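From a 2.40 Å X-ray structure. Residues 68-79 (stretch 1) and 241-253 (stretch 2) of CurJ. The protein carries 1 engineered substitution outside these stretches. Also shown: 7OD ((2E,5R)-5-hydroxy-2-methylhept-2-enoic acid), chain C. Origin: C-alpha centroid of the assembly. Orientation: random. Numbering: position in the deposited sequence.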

# COMPACT_ATOMS: atom_id res chain seq x y z
N ALA A 68 -2.31 18.12 -12.83
CA ALA A 68 -2.45 18.39 -14.25
C ALA A 68 -2.50 17.09 -15.06
O ALA A 68 -2.20 16.00 -14.57
CB ALA A 68 -1.31 19.29 -14.73
N THR A 69 -2.88 17.23 -16.33
CA THR A 69 -3.04 16.10 -17.24
C THR A 69 -1.81 15.86 -18.11
O THR A 69 -1.48 14.70 -18.40
CB THR A 69 -4.26 16.30 -18.14
OG1 THR A 69 -4.38 15.20 -19.05
CG2 THR A 69 -4.13 17.58 -18.94
N GLU A 70 -1.14 16.92 -18.56
CA GLU A 70 0.06 16.77 -19.38
C GLU A 70 1.24 16.41 -18.50
O GLU A 70 1.47 17.05 -17.47
CB GLU A 70 0.36 18.07 -20.14
CG GLU A 70 -0.68 18.50 -21.16
CD GLU A 70 -1.77 19.37 -20.57
OE1 GLU A 70 -1.63 19.81 -19.41
OE2 GLU A 70 -2.78 19.61 -21.27
N CYS A 71 2.00 15.40 -18.90
CA CYS A 71 3.22 15.08 -18.17
C CYS A 71 4.23 14.44 -19.11
O CYS A 71 3.92 14.10 -20.26
CB CYS A 71 2.93 14.18 -16.97
SG CYS A 71 2.63 12.50 -17.40
N GLN A 72 5.44 14.28 -18.61
CA GLN A 72 6.56 13.82 -19.42
C GLN A 72 7.42 12.86 -18.62
O GLN A 72 7.62 13.04 -17.41
CB GLN A 72 7.41 14.99 -19.92
CG GLN A 72 8.03 15.81 -18.82
CD GLN A 72 8.79 17.02 -19.35
OE1 GLN A 72 8.63 17.41 -20.51
NE2 GLN A 72 9.61 17.63 -18.50
N ILE A 73 7.89 11.83 -19.32
CA ILE A 73 8.79 10.81 -18.79
C ILE A 73 10.09 10.93 -19.58
O ILE A 73 10.07 10.87 -20.81
CB ILE A 73 8.18 9.41 -18.94
CG1 ILE A 73 6.70 9.44 -18.54
CG2 ILE A 73 8.98 8.39 -18.14
CD1 ILE A 73 5.95 8.17 -18.84
N GLU A 74 11.21 11.07 -18.88
CA GLU A 74 12.47 11.36 -19.53
C GLU A 74 13.53 10.34 -19.13
O GLU A 74 13.47 9.73 -18.06
CB GLU A 74 12.98 12.77 -19.21
CG GLU A 74 12.20 13.88 -19.88
CD GLU A 74 12.53 15.24 -19.29
OE1 GLU A 74 12.17 15.49 -18.12
OE2 GLU A 74 13.18 16.05 -19.99
N ASP A 75 14.51 10.17 -20.01
CA ASP A 75 15.64 9.27 -19.80
C ASP A 75 15.16 7.89 -19.34
O ASP A 75 15.58 7.36 -18.31
CB ASP A 75 16.62 9.87 -18.80
CG ASP A 75 17.06 11.26 -19.21
OD1 ASP A 75 17.21 11.50 -20.43
OD2 ASP A 75 17.25 12.12 -18.32
N ILE A 76 14.25 7.32 -20.13
CA ILE A 76 13.69 6.00 -19.85
C ILE A 76 14.66 4.92 -20.27
O ILE A 76 15.19 4.94 -21.39
CB ILE A 76 12.35 5.83 -20.58
CG1 ILE A 76 11.39 6.98 -20.25
CG2 ILE A 76 11.74 4.47 -20.26
CD1 ILE A 76 10.21 7.06 -21.19
N LEU A 77 14.87 3.93 -19.40
CA LEU A 77 15.59 2.72 -19.76
C LEU A 77 14.78 1.52 -19.29
O LEU A 77 14.00 1.61 -18.33
CB LEU A 77 16.99 2.69 -19.14
CG LEU A 77 17.96 3.68 -19.77
CD1 LEU A 77 19.26 3.82 -18.96
CD2 LEU A 77 18.24 3.31 -21.23
N PHE A 78 14.95 0.39 -19.97
CA PHE A 78 14.27 -0.86 -19.66
C PHE A 78 15.31 -1.91 -19.31
O PHE A 78 15.72 -2.72 -20.16
CB PHE A 78 13.40 -1.31 -20.84
CG PHE A 78 12.40 -0.28 -21.28
CD1 PHE A 78 11.29 0.00 -20.51
CD2 PHE A 78 12.57 0.41 -22.47
CE1 PHE A 78 10.36 0.96 -20.92
CE2 PHE A 78 11.65 1.36 -22.88
CZ PHE A 78 10.54 1.64 -22.11
N PRO A 79 15.79 -1.93 -18.06
CA PRO A 79 16.91 -2.84 -17.73
C PRO A 79 16.61 -4.31 -17.94
O PRO A 79 17.50 -5.06 -18.38
CB PRO A 79 17.20 -2.52 -16.26
CG PRO A 79 16.58 -1.17 -16.01
CD PRO A 79 15.40 -1.08 -16.93
N VAL A 241 14.46 -3.71 -30.79
CA VAL A 241 13.63 -3.72 -29.59
C VAL A 241 13.75 -2.38 -28.88
O VAL A 241 14.85 -1.80 -28.83
CB VAL A 241 14.00 -4.89 -28.66
CG1 VAL A 241 13.04 -4.94 -27.48
CG2 VAL A 241 13.96 -6.19 -29.44
N PRO A 242 12.66 -1.83 -28.36
CA PRO A 242 12.75 -0.53 -27.66
C PRO A 242 13.76 -0.60 -26.53
O PRO A 242 13.70 -1.50 -25.68
CB PRO A 242 11.33 -0.31 -27.15
CG PRO A 242 10.47 -1.03 -28.15
CD PRO A 242 11.27 -2.25 -28.57
N PHE A 243 14.65 0.35 -26.50
CA PHE A 243 15.77 0.30 -25.58
C PHE A 243 15.89 1.55 -24.71
O PHE A 243 16.17 1.43 -23.51
CB PHE A 243 17.06 0.09 -26.37
CG PHE A 243 18.30 0.07 -25.52
CD1 PHE A 243 18.99 1.24 -25.25
CD2 PHE A 243 18.79 -1.13 -25.02
CE1 PHE A 243 20.14 1.23 -24.48
CE2 PHE A 243 19.94 -1.15 -24.24
CZ PHE A 243 20.62 0.03 -23.97
N SER A 244 15.67 2.74 -25.27
CA SER A 244 15.75 3.95 -24.47
C SER A 244 14.88 5.03 -25.11
O SER A 244 14.61 5.00 -26.31
CB SER A 244 17.19 4.44 -24.33
OG SER A 244 17.71 4.84 -25.59
N ILE A 245 14.46 6.00 -24.30
CA ILE A 245 13.62 7.10 -24.76
C ILE A 245 14.07 8.39 -24.10
O ILE A 245 14.13 8.47 -22.87
CB ILE A 245 12.13 6.83 -24.46
CG1 ILE A 245 11.61 5.70 -25.34
CG2 ILE A 245 11.32 8.09 -24.69
CD1 ILE A 245 10.22 5.23 -24.96
N ASP A 246 14.39 9.40 -24.90
CA ASP A 246 14.79 10.68 -24.32
C ASP A 246 13.61 11.37 -23.64
O ASP A 246 13.71 11.79 -22.49
CB ASP A 246 15.43 11.58 -25.38
CG ASP A 246 16.74 11.01 -25.90
OD1 ASP A 246 17.41 10.27 -25.14
OD2 ASP A 246 17.11 11.29 -27.06
N LYS A 247 12.48 11.50 -24.34
CA LYS A 247 11.32 12.12 -23.69
C LYS A 247 10.01 11.63 -24.29
O LYS A 247 9.82 11.68 -25.51
CB LYS A 247 11.40 13.65 -23.80
CG LYS A 247 10.24 14.37 -23.15
CD LYS A 247 10.52 15.84 -23.01
CE LYS A 247 10.68 16.49 -24.37
NZ LYS A 247 11.17 17.89 -24.25
N PHE A 248 9.10 11.20 -23.43
CA PHE A 248 7.75 10.81 -23.80
C PHE A 248 6.76 11.76 -23.14
O PHE A 248 6.70 11.84 -21.91
CB PHE A 248 7.47 9.37 -23.37
CG PHE A 248 6.14 8.84 -23.83
CD1 PHE A 248 4.96 9.31 -23.28
CD2 PHE A 248 6.08 7.83 -24.78
CE1 PHE A 248 3.74 8.81 -23.70
CE2 PHE A 248 4.86 7.33 -25.20
CZ PHE A 248 3.69 7.82 -24.66
N THR A 249 5.96 12.46 -23.93
CA THR A 249 5.00 13.43 -23.41
C THR A 249 3.58 12.96 -23.70
O THR A 249 3.23 12.66 -24.84
CB THR A 249 5.24 14.82 -24.01
OG1 THR A 249 6.61 15.19 -23.83
CG2 THR A 249 4.34 15.85 -23.33
N PHE A 250 2.78 12.89 -22.64
CA PHE A 250 1.36 12.64 -22.71
C PHE A 250 0.63 13.97 -22.51
O PHE A 250 0.81 14.63 -21.48
CB PHE A 250 0.93 11.63 -21.65
CG PHE A 250 -0.56 11.47 -21.51
CD1 PHE A 250 -1.31 10.80 -22.47
CD2 PHE A 250 -1.21 12.00 -20.40
CE1 PHE A 250 -2.68 10.66 -22.32
CE2 PHE A 250 -2.58 11.86 -20.25
CZ PHE A 250 -3.32 11.19 -21.21
N TYR A 251 -0.17 14.36 -23.50
CA TYR A 251 -0.93 15.61 -23.47
C TYR A 251 -2.35 15.40 -22.96
O TYR A 251 -2.75 16.03 -21.98
CB TYR A 251 -0.93 16.24 -24.87
CG TYR A 251 0.45 16.61 -25.34
CD1 TYR A 251 1.02 17.83 -25.01
CD2 TYR A 251 1.21 15.72 -26.10
CE1 TYR A 251 2.30 18.17 -25.43
CE2 TYR A 251 2.48 16.05 -26.53
CZ TYR A 251 3.02 17.27 -26.19
OH TYR A 251 4.28 17.60 -26.61
N ASN A 252 -3.13 14.55 -23.62
CA ASN A 252 -4.48 14.25 -23.18
C ASN A 252 -4.95 12.97 -23.84
O ASN A 252 -4.48 12.60 -24.92
CB ASN A 252 -5.44 15.41 -23.49
CG ASN A 252 -5.47 15.76 -24.97
OD1 ASN A 252 -4.90 16.77 -25.39
ND2 ASN A 252 -6.14 14.92 -25.77
N SER A 253 -5.89 12.28 -23.19
CA SER A 253 -6.42 11.03 -23.71
C SER A 253 -7.51 11.31 -24.74
O SER A 253 -8.26 12.29 -24.63
CB SER A 253 -6.95 10.16 -22.58
OG SER A 253 -6.91 8.78 -22.93
OAB 7OD C . 10.60 -8.33 -27.14
CAA 7OD C . 10.48 -7.55 -26.18
OAI 7OD C . 10.92 -7.87 -25.05
CAC 7OD C . 9.82 -6.18 -26.39
CAK 7OD C . 9.68 -5.21 -25.20
CAD 7OD C . 9.29 -5.77 -27.77
CAE 7OD C . 8.63 -4.39 -27.93
CAF 7OD C . 8.26 -3.97 -29.37
OAH 7OD C . 6.84 -4.09 -29.53
CAG 7OD C . 8.94 -4.80 -30.46
CAJ 7OD C . 8.79 -4.04 -31.79
O HOH W 1 15.18 14.49 -22.14
O HOH W 2 17.32 -0.20 -22.03

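Antiparallel β-pairing joins segments remote in sequence by letting their backbones satisfy one another, and two stretches of CurJ, at least 164 residues apart wherever they touch, illustrate the principle. Strands 71-74 and 247-250 run at 163° to each other. Cys71 and Phe250 form a reciprocal pair, with N of Cys71 to O of Phe250 and N of Phe250 to O of Cys71 both 2.9 Å. Two residues on, the pattern repeats: Ile73 N donates to Phe248 O at 2.9 Å, and Phe248 N to Ile73 O at 2.8 Å, both nearly straight.

Both chains turn a corner, at Asp75 and Asp246, yet the pairing carries through it. Asp75 N reaches Asp246 O at 3.1 Å, and beyond the corner Ile76 N binds Ile245 O at 3.0 Å while Ile245 N returns to Ile76 O at 3.2 Å. At the far end, the side-chain hydroxyl Thr69 OG1 adds a weak hydrogen bond to Tyr251 O at 3.5 Å.

Between these rungs, CA-H groups approach carbonyls that already accept an amide hydrogen, as in Gln72 CA to Phe248 O at 3.2 Å and Lys247 CA to Ile73 O at 3.4 Å.

Within each strand the side chains alternate between faces; the corner residues Asp75 and Asp246 interrupt the sequence, so that Ile73 and Ile76 fall on the same face, as do Ile245 and Phe248. Cys71 and Phe250 share this buried face, where apolar groups pack without polar demands: Ile76 CD1 lies 3.8 Å from Ile245 CB and 4.2 Å from Phe248 CB. On the other face, Gln72, Glu74, Lys247 and Thr249 are polar, but aliphatic portions still meet, with Glu74 CG 3.8 Å from Lys247 CG.

Water supplements the direct bonds at two places. One molecule donates to Asp246 O at 3.1 Å and, weakly, to Glu74 OE2 at 3.3 Å; another accepts from Phe78 N at 3.2 Å and donates to Phe243 O at 2.5 Å.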